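Local coordinates for putative glucarate dehydratase (Pseudomonas fluorescens, PDB 4IT1), which probably catalyses the magnesium-dependent dehydration of D-glucarate to 5-dehydro-4-deoxy-D-glucarate, as a member of the mandelate racemase branch of the enolase superfamily, at residues A[54-59]-A[133-138]; A[162-167]-A[356-361]; A[191-196]-A[224-229]; A[269-274]-A[278-283]. All blocks are in the same frame, centred on the assembly; numbering follows the deposited sequence.

Interaction 1: residues A[54-59]-A[133-138]; sequences SIIEIE and YSAFEV
Strand 50-60 passes over helix 128-148 with its closest approach at Ile-56 and Phe-136, whose CA atoms are 7.3 Å apart, a gap bridged mainly by side chains. Ile-56 points at the helix and carries most of the contact with two of its branches. Its CG2 methyl comes in at the edge of the Phe-136 ring, close to the ring plane, and lies 3.6 Å from CE1 of Phe-136 and as near to CD1. The CG1 methylene of Ile-56 follows 3.9 Å from CE1 of Phe-136, and the two side chains cross at about a right angle. With chi1 of Ile-56 at -61°, CG2 stands anti to the backbone N and faces the ring, while CG1 sends CD1 on toward the preceding helical residue, Ala-135. There the CD1 methyl of Ile-56 stops 4.4 Å from CB of Ala-135, a looser touch.

Neighbouring elements close in around this patch. Phe-136 also meets Leu-98 of helix 95-107 and Val-83 and Leu-87 of helix 74-87. On the helix's other flank, Ser-134 OG bonds to His-316 O and the Glu-137 carboxylate receives the backbone N atoms of Leu-322 and Arg-323, which joins this helix to the barrel domain.

The contact is thus a sheet-on-helix interface of the N-terminal capping domain, away from the annotated sites. All three touching residues are buried and no hydrogen bond crosses between strand and helix, so cohesion here comes from dispersion and from burial of apolar surface, with shape, not polar pairing, setting the fit.

Interaction 2: residues A[162-167]-A[356-361]; sequences DEVPFS and HVAAAV
Ala-359, whose methyl meets Val-164 across the contact, donates its backbone N weakly to the carbonyl of His-356, with 3.1 Å from Ala-359 N to His-356 O. Ala-360 N approaches the same oxygen, 3.2 Å from His-356 O, again weakly. The two segments themselves share no hydrogen bond; their contact is a single valine set against two alanines. Val-164 points at the helix, its two methyls divided between Ala-358 and Ala-359. CG1 of Val-164, turned anti to the backbone N (chi1 178°), lies 3.9 Å from CB of Ala-358. The other branch, CG2 of Val-164, reaches 4.2 Å from CB of Ala-359. Methyl side chains on the helix let the strand come near, with the CA atoms of Val-164 and Ala-359 6.5 Å apart.

Two residues on, Phe-166 packs on Leu-351 and Met-354 of the same helix, while Ala-360 O accepts from Asn-96 ND2 of the second subunit. Strand 163-170 is the first of the parallel barrel strands, and helix 348-360 follows the last of them, strand 338-341. Packing of that helix on strand 163-170 fits closure of the (beta/alpha)7beta barrel, a modified TIM barrel, of the mandelate racemase/muconate lactonizing enzyme family.

Interaction 3: residues A[191-196]-A[224-229]; sequences LNEQQI and EVACIK
Van der Waals contacts between Glu-193 and Cys-227 bring the two helices together, with the CA atoms of Glu-193 and Cys-227 4.5 Å apart. The thiol of Cys-227, whose SG is placed beside its own backbone N by a chi1 of -63°, lies against the start of the opposite helix. SG of Cys-227 is 3.7 Å from the backbone N of Glu-193 and about as near its CA; CB of Glu-193 follows at 4.1 Å from the same sulfur. Glu-193 then doubles back. Its CG sits between the backbone N and the carbonyl carbon, and a bend at chi2 (-79°) carries the carboxylate alongside the other helix, where OE2 of Glu-193 rests 4.0 Å from the methyl CB of Ala-226. No hydrogen bond passes between the segments.

Polar interactions instead organise the N-terminal start of helix 193-207. Asn-192 is its N-cap: Gln-195 N donates to Asn-192 OD1 at 3.0 Å, nearly along the C=O axis. In return Gln-195 OE1 receives Asn-192 N weakly, completing a capping box, and more firmly takes Leu-191 N at 2.8 Å, from above the amide plane of Gln-195. Asn-192 OD1 and Gln-195 OE1 lie 2.9 Å apart, two acceptors without a hydrogen bond between them; their probable repulsion is offset by the N-H groups each one accepts. Gln-195 NE2 is held by Glu-189.

In the barrel these are consecutive outer helices: helix 193-207 follows strand 163-170 and helix 221-234 follows strand 212-215. Helix 221-234 has helix 250-260 as its next neighbour, touched by Val-225, while Ile-228 reaches strand 240-243 beneath.

Interaction 4: residues A[269-274]-A[278-283]; sequences DPTPGL and AELHKR
Pro-270 and Leu-280 form the tight side of this contact. CG of the proline ring lies 3.4 Å from CD2 of Leu-280, closer than carbon atoms usually pack, and the side chains cross obliquely. The same CD2 of Leu-280 also meets the methyl of Thr-271, with CG2 of Thr-271 4.0 Å away. A chi1 of -159° swings the Thr-271 hydroxyl anti to the backbone N, where OG1 bonds to Trp-248 O and leaves the methyl to face the leucine.

Further along, the contact becomes the first turn of helix 274-284 itself, which begins after Gly-273 at the N-cap. Ala-278 N donates to Leu-274 O at 3.0 Å, with an N-H...O angle of 160°, and the same oxygen also accepts from Ser-308 OG. On the solvent side, Lys-282 and Arg-283 are exposed and take no part in the contact with the loop.

Residue 269 leads this loop out of strand 266-268, at the end of the barrel that holds the magnesium site. Asp-269 is a magnesium-binding residue of this protein, though no metal is bound to it in this chain; its carboxylate bonds to Thr-290 OG1 and to the backbone N of the metal ligand Asn-291. Apolar packing of Pro-270 and Thr-271 on the CD2 methyl of Leu-280, with a doubly used carbonyl at the helix start, would probably restrain the loop that follows the metal-binding strand end, with the Pro-270 side chain about 9 Å from the magnesium ion.

Overall arrangement
From the N terminus, interaction 1 closes the first loop, joining strand 50-60 to helix 128-148 inside the capping domain; it is complete before interaction 2 opens. Interaction 2 then spans 188 residues, tying strand 163-170, the first barrel strand, to helix 348-360. Within that long loop lie interaction 3, between two successive outer helices, and interaction 4, a local contact between the loop after strand 266-268 and the helix it leads into. These two follow one another in series, and no contacts cross. Interactions 1 and 3, with centres about 39 Å apart, fall on opposite sides of the chain's centre, as do 1 and 4. None of the four touches another.

Interaction 1: residues A[54-59]-A[133-138]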
loop_
_atom_site.group_PDB
_atom_site.type_symbol
_atom_site.label_atom_id
_atom_site.label_comp_id
_atom_site.label_asym_id
_atom_site.label_seq_id
_atom_site.Cartn_x
_atom_site.Cartn_y
_atom_site.Cartn_z
ATOM N N SER A 54 16.089 0.447 -21.558
ATOM C CA SER A 54 17.138 1.189 -20.872
ATOM C C SER A 54 17.547 0.495 -19.572
ATOM O O SER A 54 16.700 -0.040 -18.848
ATOM C CB SER A 54 16.696 2.619 -20.591
ATOM O OG SER A 54 15.608 2.631 -19.690
ATOM N N ILE A 55 18.850 0.512 -19.296
ATOM C CA ILE A 55 19.431 -0.151 -18.133
ATOM C C ILE A 55 19.983 0.904 -17.179
ATOM O O ILE A 55 20.745 1.785 -17.582
ATOM C CB ILE A 55 20.553 -1.125 -18.551
ATOM C CG1 ILE A 55 20.123 -1.984 -19.753
ATOM C CG2 ILE A 55 21.010 -1.984 -17.371
ATOM C CD1 ILE A 55 19.092 -3.054 -19.453
ATOM N N ILE A 56 19.580 0.814 -15.916
ATOM C CA ILE A 56 19.985 1.772 -14.890
ATOM C C ILE A 56 20.996 1.146 -13.919
ATOM O O ILE A 56 20.777 0.053 -13.402
ATOM C CB ILE A 56 18.762 2.305 -14.101
ATOM C CG1 ILE A 56 17.769 3.026 -15.023
ATOM C CG2 ILE A 56 19.199 3.254 -12.995
ATOM C CD1 ILE A 56 16.808 2.113 -15.758
ATOM N N GLU A 57 22.106 1.847 -13.694
ATOM C CA GLU A 57 23.094 1.476 -12.679
ATOM C C GLU A 57 23.159 2.552 -11.609
ATOM O O GLU A 57 23.306 3.731 -11.918
ATOM C CB GLU A 57 24.482 1.334 -13.301
ATOM C CG GLU A 57 25.078 -0.062 -13.254
ATOM C CD GLU A 57 26.584 -0.076 -13.502
ATOM O OE1 GLU A 57 27.199 -1.148 -13.326
ATOM O OE2 GLU A 57 27.161 0.975 -13.865
ATOM N N ILE A 58 23.041 2.142 -10.353
ATOM C CA ILE A 58 23.248 3.046 -9.228
ATOM C C ILE A 58 24.444 2.543 -8.421
ATOM O O ILE A 58 24.676 1.337 -8.332
ATOM C CB ILE A 58 21.995 3.146 -8.327
ATOM C CG1 ILE A 58 20.755 3.517 -9.152
ATOM C CG2 ILE A 58 22.207 4.127 -7.177
ATOM C CD1 ILE A 58 20.767 4.911 -9.743
ATOM N N GLU A 59 25.208 3.472 -7.858
ATOM C CA GLU A 59 26.324 3.126 -6.994
ATOM C C GLU A 59 26.331 4.057 -5.792
ATOM O O GLU A 59 25.958 5.234 -5.888
ATOM C CB GLU A 59 27.655 3.197 -7.754
ATOM C CG GLU A 59 28.816 2.478 -7.075
ATOM C CD GLU A 59 30.179 2.932 -7.577
ATOM O OE1 GLU A 59 30.925 2.088 -8.120
ATOM O OE2 GLU A 59 30.504 4.133 -7.429
ATOM N N TYR A 133 9.602 7.125 -12.024
ATOM C CA TYR A 133 9.753 6.758 -10.618
ATOM C C TYR A 133 10.075 5.269 -10.513
ATOM O O TYR A 133 11.073 4.892 -9.903
ATOM C CB TYR A 133 8.514 7.127 -9.794
ATOM C CG TYR A 133 8.646 6.798 -8.318
ATOM C CD1 TYR A 133 9.439 7.579 -7.473
ATOM C CD2 TYR A 133 7.984 5.695 -7.768
ATOM C CE1 TYR A 133 9.566 7.273 -6.126
ATOM C CE2 TYR A 133 8.104 5.380 -6.424
ATOM C CZ TYR A 133 8.894 6.170 -5.606
ATOM O OH TYR A 133 9.014 5.858 -4.267
ATOM N N SER A 134 9.256 4.439 -11.152
ATOM C CA SER A 134 9.453 2.991 -11.145
ATOM C C SER A 134 10.848 2.566 -11.609
ATOM O O SER A 134 11.424 1.623 -11.062
ATOM C CB SER A 134 8.402 2.306 -12.008
ATOM O OG SER A 134 8.729 0.943 -12.237
ATOM N N ALA A 135 11.375 3.252 -12.624
ATOM C CA ALA A 135 12.681 2.919 -13.197
ATOM C C ALA A 135 13.791 2.962 -12.138
ATOM O O ALA A 135 14.597 2.029 -12.027
ATOM C CB ALA A 135 13.004 3.849 -14.356
ATOM N N PHE A 136 13.797 4.038 -11.354
ATOM C CA PHE A 136 14.800 4.247 -10.325
ATOM C C PHE A 136 14.446 3.610 -8.976
ATOM O O PHE A 136 15.340 3.145 -8.261
ATOM C CB PHE A 136 15.101 5.738 -10.175
ATOM C CG PHE A 136 15.726 6.347 -11.401
ATOM C CD1 PHE A 136 16.925 5.849 -11.910
ATOM C CD2 PHE A 136 15.119 7.413 -12.053
ATOM C CE1 PHE A 136 17.504 6.403 -13.043
ATOM C CE2 PHE A 136 15.695 7.975 -13.186
ATOM C CZ PHE A 136 16.889 7.469 -13.681
ATOM N N GLU A 137 13.153 3.589 -8.639
ATOM C CA GLU A 137 12.667 2.959 -7.403
ATOM C C GLU A 137 13.250 1.557 -7.239
ATOM O O GLU A 137 13.789 1.230 -6.183
ATOM C CB GLU A 137 11.128 2.920 -7.368
ATOM C CG GLU A 137 10.520 2.564 -6.011
ATOM C CD GLU A 137 9.804 1.211 -5.984
ATOM O OE1 GLU A 137 10.020 0.363 -6.878
ATOM O OE2 GLU A 137 9.011 0.985 -5.047
ATOM N N VAL A 138 13.158 0.752 -8.297
ATOM C CA VAL A 138 13.702 -0.602 -8.299
ATOM C C VAL A 138 15.192 -0.590 -7.947
ATOM O O VAL A 138 15.626 -1.335 -7.069
ATOM C CB VAL A 138 13.425 -1.323 -9.641
ATOM C CG1 VAL A 138 14.159 -2.656 -9.727
ATOM C CG2 VAL A 138 11.927 -1.535 -9.824
#

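Interaction 2: residues A[162-167]-A[356-361]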
loop_
_atom_site.group_PDB
_atom_site.type_symbol
_atom_site.label_atom_id
_atom_site.label_comp_id
_atom_site.label_asym_id
_atom_site.label_seq_id
_atom_site.Cartn_x
_atom_site.Cartn_y
_atom_site.Cartn_z
ATOM N N ASP A 162 8.470 -19.025 -2.701
ATOM C CA ASP A 162 9.871 -19.028 -3.134
ATOM C C ASP A 162 9.976 -19.278 -4.638
ATOM O O ASP A 162 11.069 -19.252 -5.218
ATOM C CB ASP A 162 10.691 -20.065 -2.346
ATOM C CG ASP A 162 10.067 -21.457 -2.362
ATOM O OD1 ASP A 162 9.532 -21.874 -3.409
ATOM O OD2 ASP A 162 10.121 -22.142 -1.316
ATOM N N GLU A 163 8.828 -19.538 -5.256
ATOM C CA GLU A 163 8.729 -19.770 -6.687
ATOM C C GLU A 163 7.515 -19.027 -7.242
ATOM O O GLU A 163 6.425 -19.090 -6.664
ATOM C CB GLU A 163 8.601 -21.260 -6.974
ATOM C CG GLU A 163 9.883 -22.040 -6.752
ATOM C CD GLU A 163 9.837 -23.425 -7.363
ATOM O OE1 GLU A 163 8.755 -23.842 -7.830
ATOM O OE2 GLU A 163 10.889 -24.097 -7.377
ATOM N N VAL A 164 7.713 -18.327 -8.357
ATOM C CA VAL A 164 6.654 -17.542 -8.998
ATOM C C VAL A 164 6.287 -18.159 -10.343
ATOM O O VAL A 164 7.125 -18.214 -11.245
ATOM C CB VAL A 164 7.071 -16.068 -9.196
ATOM C CG1 VAL A 164 5.970 -15.292 -9.906
ATOM C CG2 VAL A 164 7.400 -15.415 -7.858
ATOM N N PRO A 165 5.034 -18.635 -10.482
ATOM C CA PRO A 165 4.625 -19.290 -11.733
ATOM C C PRO A 165 4.461 -18.296 -12.893
ATOM O O PRO A 165 4.223 -17.106 -12.665
ATOM C CB PRO A 165 3.282 -19.943 -11.375
ATOM C CG PRO A 165 2.751 -19.140 -10.230
ATOM C CD PRO A 165 3.934 -18.551 -9.502
ATOM N N PHE A 166 4.619 -18.792 -14.118
ATOM C CA PHE A 166 4.491 -17.984 -15.325
ATOM C C PHE A 166 3.837 -18.804 -16.406
ATOM O O PHE A 166 3.871 -20.034 -16.361
ATOM C CB PHE A 166 5.857 -17.519 -15.823
ATOM C CG PHE A 166 6.384 -16.310 -15.114
ATOM C CD1 PHE A 166 6.091 -15.033 -15.582
ATOM C CD2 PHE A 166 7.186 -16.443 -13.985
ATOM C CE1 PHE A 166 6.591 -13.912 -14.937
ATOM C CE2 PHE A 166 7.684 -15.323 -13.332
ATOM C CZ PHE A 166 7.384 -14.055 -13.809
ATOM N N SER A 167 3.246 -18.126 -17.382
ATOM C CA SER A 167 2.645 -18.821 -18.509
ATOM C C SER A 167 3.556 -18.760 -19.720
ATOM O O SER A 167 4.563 -18.034 -19.736
ATOM C CB SER A 167 1.258 -18.250 -18.837
ATOM O OG SER A 167 1.314 -16.854 -19.061
ATOM N N HIS A 356 10.127 -10.778 -7.517
ATOM C CA HIS A 356 10.227 -10.416 -6.111
ATOM C C HIS A 356 8.977 -9.762 -5.532
ATOM O O HIS A 356 8.576 -10.096 -4.419
ATOM C CB HIS A 356 11.466 -9.556 -5.851
ATOM C CG HIS A 356 12.714 -10.355 -5.647
ATOM N ND1 HIS A 356 13.428 -10.332 -4.467
ATOM C CD2 HIS A 356 13.363 -11.219 -6.464
ATOM C CE1 HIS A 356 14.471 -11.137 -4.572
ATOM N NE2 HIS A 356 14.453 -11.687 -5.773
ATOM N N VAL A 357 8.372 -8.820 -6.256
ATOM C CA VAL A 357 7.149 -8.186 -5.750
ATOM C C VAL A 357 6.013 -9.194 -5.831
ATOM O O VAL A 357 5.204 -9.292 -4.918
ATOM C CB VAL A 357 6.807 -6.831 -6.440
ATOM C CG1 VAL A 357 6.446 -7.014 -7.902
ATOM C CG2 VAL A 357 5.688 -6.115 -5.700
ATOM N N ALA A 358 5.992 -9.966 -6.913
ATOM C CA ALA A 358 5.069 -11.082 -7.054
ATOM C C ALA A 358 5.179 -12.068 -5.881
ATOM O O ALA A 358 4.201 -12.735 -5.525
ATOM C CB ALA A 358 5.321 -11.797 -8.371
ATOM N N ALA A 359 6.374 -12.141 -5.289
ATOM C CA ALA A 359 6.671 -13.093 -4.225
ATOM C C ALA A 359 6.227 -12.576 -2.870
ATOM O O ALA A 359 5.954 -13.364 -1.967
ATOM C CB ALA A 359 8.158 -13.430 -4.205
ATOM N N ALA A 360 6.155 -11.254 -2.729
ATOM C CA ALA A 360 5.738 -10.649 -1.463
ATOM C C ALA A 360 4.229 -10.437 -1.334
ATOM O O ALA A 360 3.754 -9.997 -0.277
ATOM C CB ALA A 360 6.486 -9.348 -1.212
ATOM N N VAL A 361 3.476 -10.736 -2.392
ATOM C CA VAL A 361 2.031 -10.497 -2.346
ATOM C C VAL A 361 1.250 -11.772 -2.047
ATOM O O VAL A 361 1.399 -12.784 -2.748
ATOM C CB VAL A 361 1.466 -9.704 -3.568
ATOM C CG1 VAL A 361 2.202 -8.374 -3.730
ATOM C CG2 VAL A 361 1.511 -10.510 -4.855
#

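Interaction 3: residues A[191-196]-A[224-229]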
loop_
_atom_site.group_PDB
_atom_site.type_symbol
_atom_site.label_atom_id
_atom_site.label_comp_id
_atom_site.label_asym_id
_atom_site.label_seq_id
_atom_site.Cartn_x
_atom_site.Cartn_y
_atom_site.Cartn_z
ATOM N N LEU A 191 1.024 -19.346 -38.081
ATOM C CA LEU A 191 -0.182 -18.753 -38.631
ATOM C C LEU A 191 -1.325 -19.766 -38.722
ATOM O O LEU A 191 -2.389 -19.464 -39.276
ATOM C CB LEU A 191 0.104 -18.151 -40.014
ATOM C CG LEU A 191 1.269 -17.158 -40.157
ATOM C CD1 LEU A 191 1.588 -16.900 -41.625
ATOM C CD2 LEU A 191 0.999 -15.856 -39.410
ATOM N N ASN A 192 -1.097 -20.971 -38.200
ATOM C CA ASN A 192 -2.176 -21.951 -38.022
ATOM C C ASN A 192 -2.051 -22.767 -36.730
ATOM O O ASN A 192 -1.038 -22.683 -36.018
ATOM C CB ASN A 192 -2.368 -22.844 -39.267
ATOM C CG ASN A 192 -1.183 -23.762 -39.544
ATOM O OD1 ASN A 192 -0.346 -24.033 -38.675
ATOM N ND2 ASN A 192 -1.123 -24.265 -40.770
ATOM N N GLU A 193 -3.090 -23.545 -36.434
ATOM C CA GLU A 193 -3.180 -24.295 -35.182
ATOM C C GLU A 193 -1.978 -25.208 -34.983
ATOM O O GLU A 193 -1.399 -25.248 -33.894
ATOM C CB GLU A 193 -4.511 -25.058 -35.064
ATOM C CG GLU A 193 -5.060 -25.685 -36.338
ATOM C CD GLU A 193 -5.759 -24.685 -37.246
ATOM O OE1 GLU A 193 -5.066 -23.838 -37.844
ATOM O OE2 GLU A 193 -6.998 -24.761 -37.386
ATOM N N GLN A 194 -1.591 -25.905 -36.048
ATOM C CA GLN A 194 -0.431 -26.794 -36.038
ATOM C C GLN A 194 0.853 -26.089 -35.590
ATOM O O GLN A 194 1.577 -26.588 -34.727
ATOM C CB GLN A 194 -0.246 -27.412 -37.423
ATOM C CG GLN A 194 0.746 -28.559 -37.479
ATOM C CD GLN A 194 0.617 -29.372 -38.753
ATOM O OE1 GLN A 194 -0.490 -29.663 -39.209
ATOM N NE2 GLN A 194 1.751 -29.749 -39.330
ATOM N N GLN A 195 1.115 -24.919 -36.164
ATOM C CA GLN A 195 2.352 -24.180 -35.902
ATOM C C GLN A 195 2.356 -23.539 -34.517
ATOM O O GLN A 195 3.418 -23.361 -33.909
ATOM C CB GLN A 195 2.564 -23.108 -36.975
ATOM C CG GLN A 195 2.735 -23.654 -38.384
ATOM C CD GLN A 195 2.383 -22.645 -39.466
ATOM O OE1 GLN A 195 1.468 -21.833 -39.316
ATOM N NE2 GLN A 195 3.102 -22.705 -40.577
ATOM N N ILE A 196 1.165 -23.182 -34.036
ATOM C CA ILE A 196 1.002 -22.615 -32.692
ATOM C C ILE A 196 1.162 -23.693 -31.617
ATOM O O ILE A 196 1.913 -23.506 -30.651
ATOM C CB ILE A 196 -0.332 -21.820 -32.551
ATOM C CG1 ILE A 196 -0.116 -20.343 -32.915
ATOM C CG2 ILE A 196 -0.900 -21.898 -31.139
ATOM C CD1 ILE A 196 0.796 -19.579 -31.967
ATOM N N GLU A 224 -8.632 -17.856 -34.777
ATOM C CA GLU A 224 -7.932 -17.844 -33.498
ATOM C C GLU A 224 -8.624 -18.756 -32.477
ATOM O O GLU A 224 -7.951 -19.395 -31.672
ATOM C CB GLU A 224 -7.767 -16.415 -32.965
ATOM C CG GLU A 224 -6.827 -15.547 -33.797
ATOM C CD GLU A 224 -6.617 -14.147 -33.225
ATOM O OE1 GLU A 224 -7.583 -13.540 -32.708
ATOM O OE2 GLU A 224 -5.477 -13.647 -33.295
ATOM N N VAL A 225 -9.957 -18.813 -32.525
ATOM C CA VAL A 225 -10.749 -19.722 -31.686
ATOM C C VAL A 225 -10.330 -21.174 -31.942
ATOM O O VAL A 225 -10.048 -21.913 -30.998
ATOM C CB VAL A 225 -12.274 -19.536 -31.913
ATOM C CG1 VAL A 225 -13.078 -20.713 -31.356
ATOM C CG2 VAL A 225 -12.743 -18.240 -31.275
ATOM N N ALA A 226 -10.272 -21.559 -33.219
ATOM C CA ALA A 226 -9.802 -22.887 -33.633
ATOM C C ALA A 226 -8.392 -23.218 -33.120
ATOM O O ALA A 226 -8.102 -24.373 -32.789
ATOM C CB ALA A 226 -9.872 -23.027 -35.145
ATOM N N CYS A 227 -7.529 -22.205 -33.037
ATOM C CA CYS A 227 -6.182 -22.393 -32.491
ATOM C C CYS A 227 -6.201 -22.656 -30.987
ATOM O O CYS A 227 -5.328 -23.354 -30.461
ATOM C CB CYS A 227 -5.280 -21.201 -32.816
ATOM S SG CYS A 227 -5.001 -20.969 -34.591
ATOM N N ILE A 228 -7.193 -22.101 -30.299
ATOM C CA ILE A 228 -7.366 -22.379 -28.874
ATOM C C ILE A 228 -7.855 -23.812 -28.661
ATOM O O ILE A 228 -7.325 -24.524 -27.809
ATOM C CB ILE A 228 -8.303 -21.361 -28.197
ATOM C CG1 ILE A 228 -7.561 -20.047 -27.973
ATOM C CG2 ILE A 228 -8.814 -21.881 -26.859
ATOM C CD1 ILE A 228 -8.474 -18.847 -28.052
ATOM N N LYS A 229 -8.856 -24.224 -29.439
ATOM C CA LYS A 229 -9.355 -25.603 -29.425
ATOM C C LYS A 229 -8.199 -26.595 -29.561
ATOM O O LYS A 229 -8.051 -27.508 -28.738
ATOM C CB LYS A 229 -10.361 -25.840 -30.560
ATOM C CG LYS A 229 -11.563 -24.909 -30.581
ATOM C CD LYS A 229 -12.670 -25.367 -29.653
ATOM C CE LYS A 229 -13.893 -24.484 -29.809
ATOM N NZ LYS A 229 -14.753 -24.557 -28.598
#

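Interaction 4: residues A[269-274]-A[278-283]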
loop_
_atom_site.group_PDB
_atom_site.type_symbol
_atom_site.label_atom_id
_atom_site.label_comp_id
_atom_site.label_asym_id
_atom_site.label_seq_id
_atom_site.Cartn_x
_atom_site.Cartn_y
_atom_site.Cartn_z
ATOM N N ASP A 269 -8.882 -8.224 -21.879
ATOM C CA ASP A 269 -9.189 -7.129 -22.833
ATOM C C ASP A 269 -9.707 -7.624 -24.181
ATOM O O ASP A 269 -9.091 -7.363 -25.211
ATOM C CB ASP A 269 -7.949 -6.257 -23.086
ATOM C CG ASP A 269 -7.491 -5.538 -21.850
ATOM O OD1 ASP A 269 -8.351 -4.945 -21.167
ATOM O OD2 ASP A 269 -6.276 -5.574 -21.549
ATOM N N PRO A 270 -10.822 -8.368 -24.189
ATOM C CA PRO A 270 -11.300 -8.752 -25.517
ATOM C C PRO A 270 -11.919 -7.588 -26.301
ATOM O O PRO A 270 -11.931 -7.615 -27.529
ATOM C CB PRO A 270 -12.354 -9.820 -25.216
ATOM C CG PRO A 270 -12.774 -9.571 -23.807
ATOM C CD PRO A 270 -11.561 -9.042 -23.108
ATOM N N THR A 271 -12.432 -6.590 -25.583
ATOM C CA THR A 271 -13.215 -5.501 -26.166
ATOM C C THR A 271 -12.799 -4.158 -25.533
ATOM O O THR A 271 -12.476 -4.113 -24.349
ATOM C CB THR A 271 -14.726 -5.802 -26.036
ATOM O OG1 THR A 271 -15.469 -5.048 -26.997
ATOM C CG2 THR A 271 -15.246 -5.532 -24.643
ATOM N N PRO A 272 -12.770 -3.062 -26.318
ATOM C CA PRO A 272 -12.140 -1.857 -25.758
ATOM C C PRO A 272 -13.018 -1.060 -24.779
ATOM O O PRO A 272 -14.246 -1.142 -24.837
ATOM C CB PRO A 272 -11.809 -1.031 -26.999
ATOM C CG PRO A 272 -12.849 -1.425 -28.001
ATOM C CD PRO A 272 -13.314 -2.824 -27.669
ATOM N N GLY A 273 -12.375 -0.330 -23.869
ATOM C CA GLY A 273 -13.067 0.601 -22.974
ATOM C C GLY A 273 -13.687 0.017 -21.714
ATOM O O GLY A 273 -14.151 -1.127 -21.696
ATOM N N LEU A 274 -13.703 0.819 -20.652
ATOM C CA LEU A 274 -14.382 0.443 -19.411
ATOM C C LEU A 274 -15.845 0.028 -19.624
ATOM O O LEU A 274 -16.315 -0.967 -19.051
ATOM C CB LEU A 274 -14.309 1.584 -18.399
ATOM C CG LEU A 274 -12.999 1.819 -17.659
ATOM C CD1 LEU A 274 -13.141 3.005 -16.708
ATOM C CD2 LEU A 274 -12.577 0.566 -16.908
ATOM N N ALA A 278 -17.388 -3.805 -19.161
ATOM C CA ALA A 278 -18.492 -3.949 -18.207
ATOM C C ALA A 278 -19.694 -4.619 -18.853
ATOM O O ALA A 278 -20.287 -5.530 -18.279
ATOM C CB ALA A 278 -18.895 -2.595 -17.639
ATOM N N GLU A 279 -20.039 -4.165 -20.050
ATOM C CA GLU A 279 -21.216 -4.646 -20.749
ATOM C C GLU A 279 -21.023 -6.106 -21.120
ATOM O O GLU A 279 -21.932 -6.926 -20.948
ATOM C CB GLU A 279 -21.488 -3.781 -21.979
ATOM C CG GLU A 279 -22.575 -4.291 -22.915
ATOM C CD GLU A 279 -23.986 -3.956 -22.469
ATOM O OE1 GLU A 279 -24.914 -4.213 -23.265
ATOM O OE2 GLU A 279 -24.179 -3.445 -21.341
ATOM N N LEU A 280 -19.820 -6.428 -21.590
ATOM C CA LEU A 280 -19.476 -7.793 -21.941
ATOM C C LEU A 280 -19.652 -8.717 -20.740
ATOM O O LEU A 280 -20.273 -9.785 -20.853
ATOM C CB LEU A 280 -18.039 -7.874 -22.468
ATOM C CG LEU A 280 -17.587 -9.271 -22.887
ATOM C CD1 LEU A 280 -18.513 -9.852 -23.960
ATOM C CD2 LEU A 280 -16.150 -9.205 -23.369
ATOM N N HIS A 281 -19.109 -8.302 -19.596
ATOM C CA HIS A 281 -19.242 -9.086 -18.382
ATOM C C HIS A 281 -20.715 -9.292 -18.020
ATOM O O HIS A 281 -21.146 -10.422 -17.853
ATOM C CB HIS A 281 -18.472 -8.465 -17.228
ATOM C CG HIS A 281 -18.666 -9.182 -15.931
ATOM N ND1 HIS A 281 -18.036 -10.373 -15.637
ATOM C CD2 HIS A 281 -19.432 -8.884 -14.855
ATOM C CE1 HIS A 281 -18.394 -10.769 -14.429
ATOM N NE2 HIS A 281 -19.246 -9.888 -13.936
ATOM N N LYS A 282 -21.486 -8.207 -17.949
ATOM C CA LYS A 282 -22.910 -8.302 -17.620
ATOM C C LYS A 282 -23.609 -9.308 -18.508
ATOM O O LYS A 282 -24.395 -10.125 -18.036
ATOM C CB LYS A 282 -23.600 -6.939 -17.743
ATOM C CG LYS A 282 -23.536 -6.102 -16.477
ATOM C CD LYS A 282 -23.746 -4.624 -16.768
ATOM C CE LYS A 282 -23.158 -3.765 -15.658
ATOM N NZ LYS A 282 -22.741 -2.418 -16.141
ATOM N N ARG A 283 -23.295 -9.258 -19.797
ATOM C CA ARG A 283 -24.001 -10.047 -20.792
ATOM C C ARG A 283 -23.596 -11.513 -20.815
ATOM O O ARG A 283 -24.327 -12.341 -21.346
ATOM C CB ARG A 283 -23.812 -9.434 -22.182
ATOM C CG ARG A 283 -24.633 -8.178 -22.419
ATOM C CD ARG A 283 -25.141 -8.136 -23.846
ATOM N NE ARG A 283 -25.774 -9.407 -24.187
ATOM C CZ ARG A 283 -26.110 -9.779 -25.416
ATOM N NH1 ARG A 283 -26.674 -10.967 -25.609
ATOM N NH2 ARG A 283 -25.879 -8.969 -26.447
#